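Xylosidase (Xanthomonas axonopodis pv. citri, PDB 6XN2) probably hydrolyses xylo-oligosaccharides as a family 43 glycoside hydrolase, and binds xylose units of xylotriose in a pocket beside a bound calcium ion. Local coordinates at residues V302-H308 and F321-V326; L33-I38 and Y354-A360. All blocks are in the same frame, centred on the assembly; numbering follows the deposited sequence.

Contact 1 of 2, residues V302-H308 and F321-V326; sequences VVGWTTH and FYHDSV. With CA (calcium ion), chain D.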
loop_
_atom_site.group_PDB
_atom_site.type_symbol
_atom_site.label_atom_id
_atom_site.label_comp_id
_atom_site.label_asym_id
_atom_site.label_seq_id
_atom_site.Cartn_x
_atom_site.Cartn_y
_atom_site.Cartn_z
ATOM N N VAL A 302 9.522 -11.461 -0.688
ATOM C CA VAL A 302 9.176 -11.779 -2.067
ATOM C C VAL A 302 10.367 -11.536 -2.989
ATOM O O VAL A 302 11.329 -10.870 -2.597
ATOM C CB VAL A 302 7.986 -10.936 -2.556
ATOM C CG1 VAL A 302 6.712 -11.302 -1.789
ATOM C CG2 VAL A 302 8.299 -9.448 -2.398
ATOM N N VAL A 303 10.288 -12.027 -4.215
ATOM C CA VAL A 303 11.306 -11.801 -5.216
ATOM C C VAL A 303 11.192 -10.355 -5.655
ATOM O O VAL A 303 10.124 -9.878 -5.885
ATOM C CB VAL A 303 11.145 -12.753 -6.414
ATOM C CG1 VAL A 303 11.968 -12.310 -7.584
ATOM C CG2 VAL A 303 11.526 -14.147 -6.028
ATOM N N GLY A 304 12.313 -9.662 -5.749
ATOM C CA GLY A 304 12.301 -8.263 -6.078
ATOM C C GLY A 304 12.506 -7.488 -4.796
ATOM O O GLY A 304 12.046 -7.882 -3.795
ATOM N N TRP A 305 13.148 -6.352 -4.855
ATOM C CA TRP A 305 13.472 -5.655 -3.612
ATOM C C TRP A 305 12.219 -5.215 -2.863
ATOM O O TRP A 305 12.114 -5.417 -1.655
ATOM C CB TRP A 305 14.363 -4.446 -3.881
ATOM C CG TRP A 305 15.055 -3.931 -2.650
ATOM C CD1 TRP A 305 16.321 -4.243 -2.231
ATOM C CD2 TRP A 305 14.526 -3.015 -1.676
ATOM N NE1 TRP A 305 16.609 -3.583 -1.064
ATOM C CE2 TRP A 305 15.527 -2.821 -0.702
ATOM C CE3 TRP A 305 13.305 -2.343 -1.534
ATOM C CZ2 TRP A 305 15.348 -1.980 0.400
ATOM C CZ3 TRP A 305 13.126 -1.506 -0.435
ATOM C CH2 TRP A 305 14.142 -1.335 0.517
ATOM N N THR A 306 11.269 -4.628 -3.580
ATOM C CA THR A 306 10.084 -4.073 -2.932
ATOM C C THR A 306 9.055 -5.135 -2.558
ATOM O O THR A 306 9.020 -6.231 -3.124
ATOM C CB THR A 306 9.391 -3.009 -3.818
ATOM O OG1 THR A 306 8.653 -3.642 -4.873
ATOM C CG2 THR A 306 10.414 -2.050 -4.400
ATOM N N THR A 307 8.189 -4.777 -1.623
ATOM C CA THR A 307 7.082 -5.591 -1.196
ATOM C C THR A 307 5.955 -4.635 -0.819
ATOM O O THR A 307 6.183 -3.697 -0.150
ATOM C CB THR A 307 7.450 -6.598 -0.100
ATOM O OG1 THR A 307 6.342 -7.427 0.188
ATOM C CG2 THR A 307 7.885 -5.925 1.126
ATOM N N HIS A 308 4.759 -4.875 -1.322
ATOM C CA HIS A 308 3.639 -4.005 -1.071
ATOM C C HIS A 308 2.370 -4.820 -1.074
ATOM O O HIS A 308 2.304 -5.786 -1.747
ATOM C CB HIS A 308 3.561 -3.002 -2.177
ATOM C CG HIS A 308 2.978 -1.700 -1.774
ATOM N ND1 HIS A 308 3.759 -0.628 -1.470
ATOM C CD2 HIS A 308 1.708 -1.272 -1.704
ATOM C CE1 HIS A 308 2.995 0.393 -1.173
ATOM N NE2 HIS A 308 1.749 0.024 -1.301
ATOM N N PHE A 321 -3.338 -9.368 -0.849
ATOM C CA PHE A 321 -2.893 -9.023 -2.192
ATOM C C PHE A 321 -1.482 -8.487 -2.088
ATOM O O PHE A 321 -1.196 -7.663 -1.228
ATOM C CB PHE A 321 -3.817 -7.992 -2.833
ATOM C CG PHE A 321 -5.175 -8.526 -3.156
ATOM C CD1 PHE A 321 -6.121 -8.696 -2.159
ATOM C CD2 PHE A 321 -5.507 -8.865 -4.458
ATOM C CE1 PHE A 321 -7.383 -9.192 -2.456
ATOM C CE2 PHE A 321 -6.767 -9.361 -4.760
ATOM C CZ PHE A 321 -7.699 -9.523 -3.752
ATOM N N TYR A 322 -0.591 -8.964 -2.942
ATOM C CA TYR A 322 0.799 -8.556 -2.847
ATOM C C TYR A 322 1.397 -8.577 -4.234
ATOM O O TYR A 322 0.667 -8.747 -5.215
ATOM C CB TYR A 322 1.571 -9.465 -1.884
ATOM C CG TYR A 322 1.619 -10.926 -2.284
ATOM C CD1 TYR A 322 0.504 -11.750 -2.131
ATOM C CD2 TYR A 322 2.793 -11.492 -2.790
ATOM C CE1 TYR A 322 0.545 -13.086 -2.499
ATOM C CE2 TYR A 322 2.845 -12.831 -3.159
ATOM C CZ TYR A 322 1.719 -13.623 -3.006
ATOM O OH TYR A 322 1.763 -14.952 -3.369
ATOM N N HIS A 323 2.708 -8.387 -4.334
ATOM C CA HIS A 323 3.364 -8.506 -5.632
ATOM C C HIS A 323 4.763 -9.105 -5.517
ATOM O O HIS A 323 5.343 -9.171 -4.431
ATOM C CB HIS A 323 3.417 -7.141 -6.348
ATOM C CG HIS A 323 4.370 -6.150 -5.740
ATOM N ND1 HIS A 323 3.966 -4.912 -5.285
ATOM C CD2 HIS A 323 5.709 -6.202 -5.543
ATOM C CE1 HIS A 323 5.014 -4.253 -4.821
ATOM N NE2 HIS A 323 6.082 -5.018 -4.957
ATOM N N ASP A 324 5.300 -9.562 -6.641
ATOM C CA ASP A 324 6.723 -9.870 -6.702
ATOM C C ASP A 324 7.242 -9.682 -8.120
ATOM O O ASP A 324 6.509 -9.238 -9.012
ATOM C CB ASP A 324 7.023 -11.287 -6.180
ATOM C CG ASP A 324 6.454 -12.412 -7.057
ATOM O OD1 ASP A 324 6.202 -12.231 -8.267
ATOM O OD2 ASP A 324 6.290 -13.522 -6.508
ATOM N N SER A 325 8.504 -10.027 -8.326
ATOM C CA SER A 325 9.157 -9.765 -9.598
ATOM C C SER A 325 9.477 -11.041 -10.370
ATOM O O SER A 325 10.382 -11.051 -11.199
ATOM C CB SER A 325 10.440 -8.964 -9.362
ATOM O OG SER A 325 10.146 -7.661 -8.890
ATOM N N VAL A 326 8.736 -12.113 -10.105
ATOM C CA VAL A 326 9.049 -13.401 -10.716
ATOM C C VAL A 326 8.758 -13.374 -12.214
ATOM O O VAL A 326 9.581 -13.813 -13.010
ATOM C CB VAL A 326 8.269 -14.556 -10.043
ATOM C CG1 VAL A 326 8.402 -15.839 -10.853
ATOM C CG2 VAL A 326 8.779 -14.770 -8.621
HETATM CA CA CA D . -0.701 0.754 -0.715
HETATM O O HOH W 1 10.176 -5.157 -6.492
HETATM O O HOH W 2 4.740 -7.822 -2.162
HETATM O O HOH W 3 -0.042 2.257 1.342
HETATM O O HOH W 4 -3.164 1.493 -0.341
HETATM O O HOH W 5 -0.593 3.257 -1.545
HETATM O O HOH W 6 -1.272 0.627 -3.283
HETATM O O HOH W 7 -0.389 -0.778 1.418
#

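Contact 2 of 2, residues L33-I38 and Y354-A360; sequences LARTAI and YPYGEDA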
loop_
_atom_site.group_PDB
_atom_site.type_symbol
_atom_site.label_atom_id
_atom_site.label_comp_id
_atom_site.label_asym_id
_atom_site.label_seq_id
_atom_site.Cartn_x
_atom_site.Cartn_y
_atom_site.Cartn_z
ATOM N N LEU A 33 12.012 -20.643 -6.869
ATOM C CA LEU A 33 10.914 -19.902 -6.307
ATOM C C LEU A 33 9.727 -19.834 -7.236
ATOM O O LEU A 33 8.621 -19.951 -6.816
ATOM C CB LEU A 33 11.359 -18.533 -5.876
ATOM C CG LEU A 33 12.482 -18.535 -4.845
ATOM C CD1 LEU A 33 12.928 -17.128 -4.521
ATOM C CD2 LEU A 33 12.055 -19.240 -3.598
ATOM N N ALA A 34 9.973 -19.705 -8.520
ATOM C CA ALA A 34 8.896 -19.671 -9.482
ATOM C C ALA A 34 8.110 -20.977 -9.489
ATOM O O ALA A 34 6.932 -20.962 -9.638
ATOM C CB ALA A 34 9.395 -19.340 -10.862
ATOM N N ARG A 35 8.777 -22.100 -9.316
ATOM C CA ARG A 35 8.116 -23.372 -9.289
ATOM C C ARG A 35 7.283 -23.589 -8.047
ATOM O O ARG A 35 6.311 -24.268 -8.081
ATOM C CB ARG A 35 9.148 -24.476 -9.334
ATOM C CG ARG A 35 9.999 -24.476 -10.557
ATOM C CD ARG A 35 10.658 -25.812 -10.720
ATOM N NE ARG A 35 12.052 -25.800 -10.392
ATOM C CZ ARG A 35 12.645 -26.625 -9.543
ATOM N NH1 ARG A 35 11.985 -27.532 -8.866
ATOM N NH2 ARG A 35 13.924 -26.501 -9.344
ATOM N N THR A 36 7.690 -23.009 -6.934
ATOM C CA THR A 36 6.939 -23.246 -5.705
ATOM C C THR A 36 6.106 -22.038 -5.259
ATOM O O THR A 36 5.504 -22.068 -4.186
ATOM C CB THR A 36 7.876 -23.669 -4.547
ATOM O OG1 THR A 36 8.723 -22.576 -4.172
ATOM C CG2 THR A 36 8.750 -24.859 -4.963
ATOM N N ALA A 37 6.057 -20.988 -6.075
ATOM C CA ALA A 37 5.205 -19.835 -5.786
ATOM C C ALA A 37 3.766 -20.267 -5.491
ATOM O O ALA A 37 3.202 -21.108 -6.196
ATOM C CB ALA A 37 5.233 -18.846 -6.951
ATOM N N ILE A 38 3.194 -19.715 -4.441
ATOM C CA ILE A 38 1.841 -20.036 -4.065
ATOM C C ILE A 38 0.801 -19.259 -4.828
ATOM O O ILE A 38 -0.341 -19.528 -4.733
ATOM C CB ILE A 38 1.601 -19.868 -2.581
ATOM C CG1 ILE A 38 1.437 -18.420 -2.226
ATOM C CG2 ILE A 38 2.722 -20.466 -1.815
ATOM C CD1 ILE A 38 1.181 -18.204 -0.772
ATOM N N TYR A 354 3.926 -17.479 3.329
ATOM C CA TYR A 354 5.197 -17.711 2.683
ATOM C C TYR A 354 4.882 -17.832 1.218
ATOM O O TYR A 354 4.338 -18.794 0.812
ATOM C CB TYR A 354 5.852 -18.958 3.271
ATOM C CG TYR A 354 6.296 -18.775 4.698
ATOM C CD1 TYR A 354 5.458 -19.013 5.720
ATOM C CD2 TYR A 354 7.536 -18.307 5.000
ATOM C CE1 TYR A 354 5.842 -18.811 7.018
ATOM C CE2 TYR A 354 7.927 -18.109 6.294
ATOM C CZ TYR A 354 7.065 -18.363 7.294
ATOM O OH TYR A 354 7.418 -18.186 8.583
ATOM N N PRO A 355 5.280 -16.849 0.433
ATOM C CA PRO A 355 4.872 -16.726 -0.972
ATOM C C PRO A 355 5.468 -17.786 -1.903
ATOM O O PRO A 355 4.986 -17.919 -3.022
ATOM C CB PRO A 355 5.367 -15.327 -1.361
ATOM C CG PRO A 355 6.468 -15.023 -0.401
ATOM C CD PRO A 355 6.086 -15.698 0.883
ATOM N N TYR A 356 6.493 -18.511 -1.462
ATOM C CA TYR A 356 7.076 -19.575 -2.279
ATOM C C TYR A 356 7.122 -20.866 -1.478
ATOM O O TYR A 356 7.846 -21.788 -1.827
ATOM C CB TYR A 356 8.471 -19.167 -2.779
ATOM C CG TYR A 356 8.440 -17.749 -3.286
ATOM C CD1 TYR A 356 7.825 -17.442 -4.497
ATOM C CD2 TYR A 356 8.961 -16.706 -2.528
ATOM C CE1 TYR A 356 7.753 -16.140 -4.951
ATOM C CE2 TYR A 356 8.886 -15.398 -2.973
ATOM C CZ TYR A 356 8.285 -15.123 -4.183
ATOM O OH TYR A 356 8.207 -13.823 -4.627
ATOM N N GLY A 357 6.305 -20.934 -0.430
ATOM C CA GLY A 357 6.314 -22.065 0.483
ATOM C C GLY A 357 7.205 -21.795 1.686
ATOM O O GLY A 357 8.193 -21.054 1.597
ATOM N N GLU A 358 6.864 -22.388 2.825
ATOM C CA GLU A 358 7.645 -22.143 4.031
ATOM C C GLU A 358 9.022 -22.800 3.924
ATOM O O GLU A 358 9.978 -22.347 4.545
ATOM C CB GLU A 358 6.907 -22.639 5.278
ATOM C CG GLU A 358 7.713 -22.445 6.562
ATOM C CD GLU A 358 6.897 -22.658 7.826
ATOM O OE1 GLU A 358 5.650 -22.716 7.734
ATOM O OE2 GLU A 358 7.505 -22.761 8.911
ATOM N N ASP A 359 9.122 -23.850 3.116
ATOM C CA ASP A 359 10.380 -24.581 2.967
ATOM C C ASP A 359 11.334 -23.911 1.983
ATOM O O ASP A 359 12.469 -24.350 1.817
ATOM C CB ASP A 359 10.120 -26.020 2.515
ATOM C CG ASP A 359 9.454 -26.861 3.591
ATOM O OD1 ASP A 359 9.444 -26.431 4.767
ATOM O OD2 ASP A 359 8.946 -27.955 3.261
ATOM N N ALA A 360 10.874 -22.850 1.333
ATOM C CA ALA A 360 11.673 -22.205 0.301
ATOM C C ALA A 360 12.857 -21.440 0.884
ATOM O O ALA A 360 12.812 -20.955 2.013
ATOM C CB ALA A 360 10.805 -21.270 -0.533
#

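Contact 1 of 2, residues V302-H308 and F321-V326
Tyr322 and His308 meet where the strand 317-324 of a propeller blade runs beside the loop that enters the same blade; family 43 enzymes are five-bladed beta-propellers. The CA-H of Tyr322 points at His308 O, with CA 3.3 Å from that oxygen, while CD2 of its ring meets Val302 CG1 obliquely.

His323 comes next and does most of the work. With CG tucked between the backbone N and the carbonyl carbon (chi1 71°), its imidazole reaches across to the loop, where Thr306 OG1 comes in at the ring edge and hydrogen-bonds NE2 at 2.9 Å. ND1 is hydrogen-bonded to Asp50 N, so both ring nitrogens are held and the rotation of the ring is fixed. CE1 presses on His308 CB at 3.3 Å. Over one face of the imidazole lie His308 N and water 2, which accepts from the backbone N of both histidines and from Thr307 OG1. His308 itself turns the other way: the calcium lies in its ring plane, 2.6 Å from NE2, and is completed by five waters and one further ligand, while the side chain also touches the bound xylose.

Asp324 places its CB against Val303 O and Val302 CB. Ser325 N then hydrogen-bonds Val303 O at 2.9 Å, bent to 137° at the hydrogen, and Ser325 OG sits 3.6 Å from Gly304 CA. The polar ends along this strand have partners beyond the loop: Tyr322 OH is hydrogen-bonded to Ser39 OG, Asp324 OD2 forms a salt bridge with Lys338, and Ser325 OG is hydrogen-bonded to Gln331 O. An Asx turn follows: Val326 N donates to Asp324 OD1 at 3.1 Å, and Val326 CG2 packs 3.8 Å from Val303 CB.

Contact 2 of 2, residues L33-I38 and Y354-A360
Thr36 OG1 donates to Tyr356 O at 2.6 Å, the shortest polar bond between the end of the N-terminal helix and the C-terminal tail. The hydroxyl reaches that oxygen because chi1 of 68° swings OG1 between the threonine's own N and carbonyl carbon; it comes in tilted 21° from the carbonyl plane.

One residue back along the tail, Pro355 O is met by two groups as the chain leaves the helix. Ile38 N gives it a nearly straight hydrogen bond (2.9 Å, 169° at the hydrogen), and the CA-H of Ala37 points at the same oxygen from 3.4 Å. Ile38 then lays its side chain along the tail, with CG2 3.5 Å from Tyr354 O and CD1 close to the same carbonyl.

The Tyr356 ring is held between two aliphatic groups. Leu33 CB lies over one face in a CH-pi contact, 4.2 Å from the ring centroid, and Pro355 CB covers the opposite face, both carbons set toward the rim. At the ring's CD1 corner Leu33 O and the methyl of Ala37 close in. Leu33 CD2 reaches past the ring to Tyr356 CB at 3.7 Å and on to the methyl of Ala360. The tyrosine hydroxyl is hydrogen-bonded to Asp324 OD2 and Val303 N, which joins the ring to the blade.

The tail folds here as two successive type I beta turns, Tyr354 to Gly357 and Gly357 to Ala360, sharing a glycine with positive phi; the result is a pair of consecutive type I beta turns packed on the C-terminal end of a short N-terminal helix.

Overall arrangement
From the N terminus the chain first forms helix 29-36, whose end packs against the tail 354-360; contact 2 therefore closes a loop of 315 residues that holds nearly the whole propeller. Contact 1 is nested inside that loop and spans just 12 residues, turning through strand 310-314 and into 317-324. The two centres lie about 13 Å apart and the contacts touch: the Tyr356 hydroxyl of contact 2 reaches both segments of contact 1, and Leu33 CD1 packs on Val303 CG2 at 3.6 Å. The N-terminal helix and the C-terminal tail are thereby tied to the blade whose entry loop carries the calcium-binding His308.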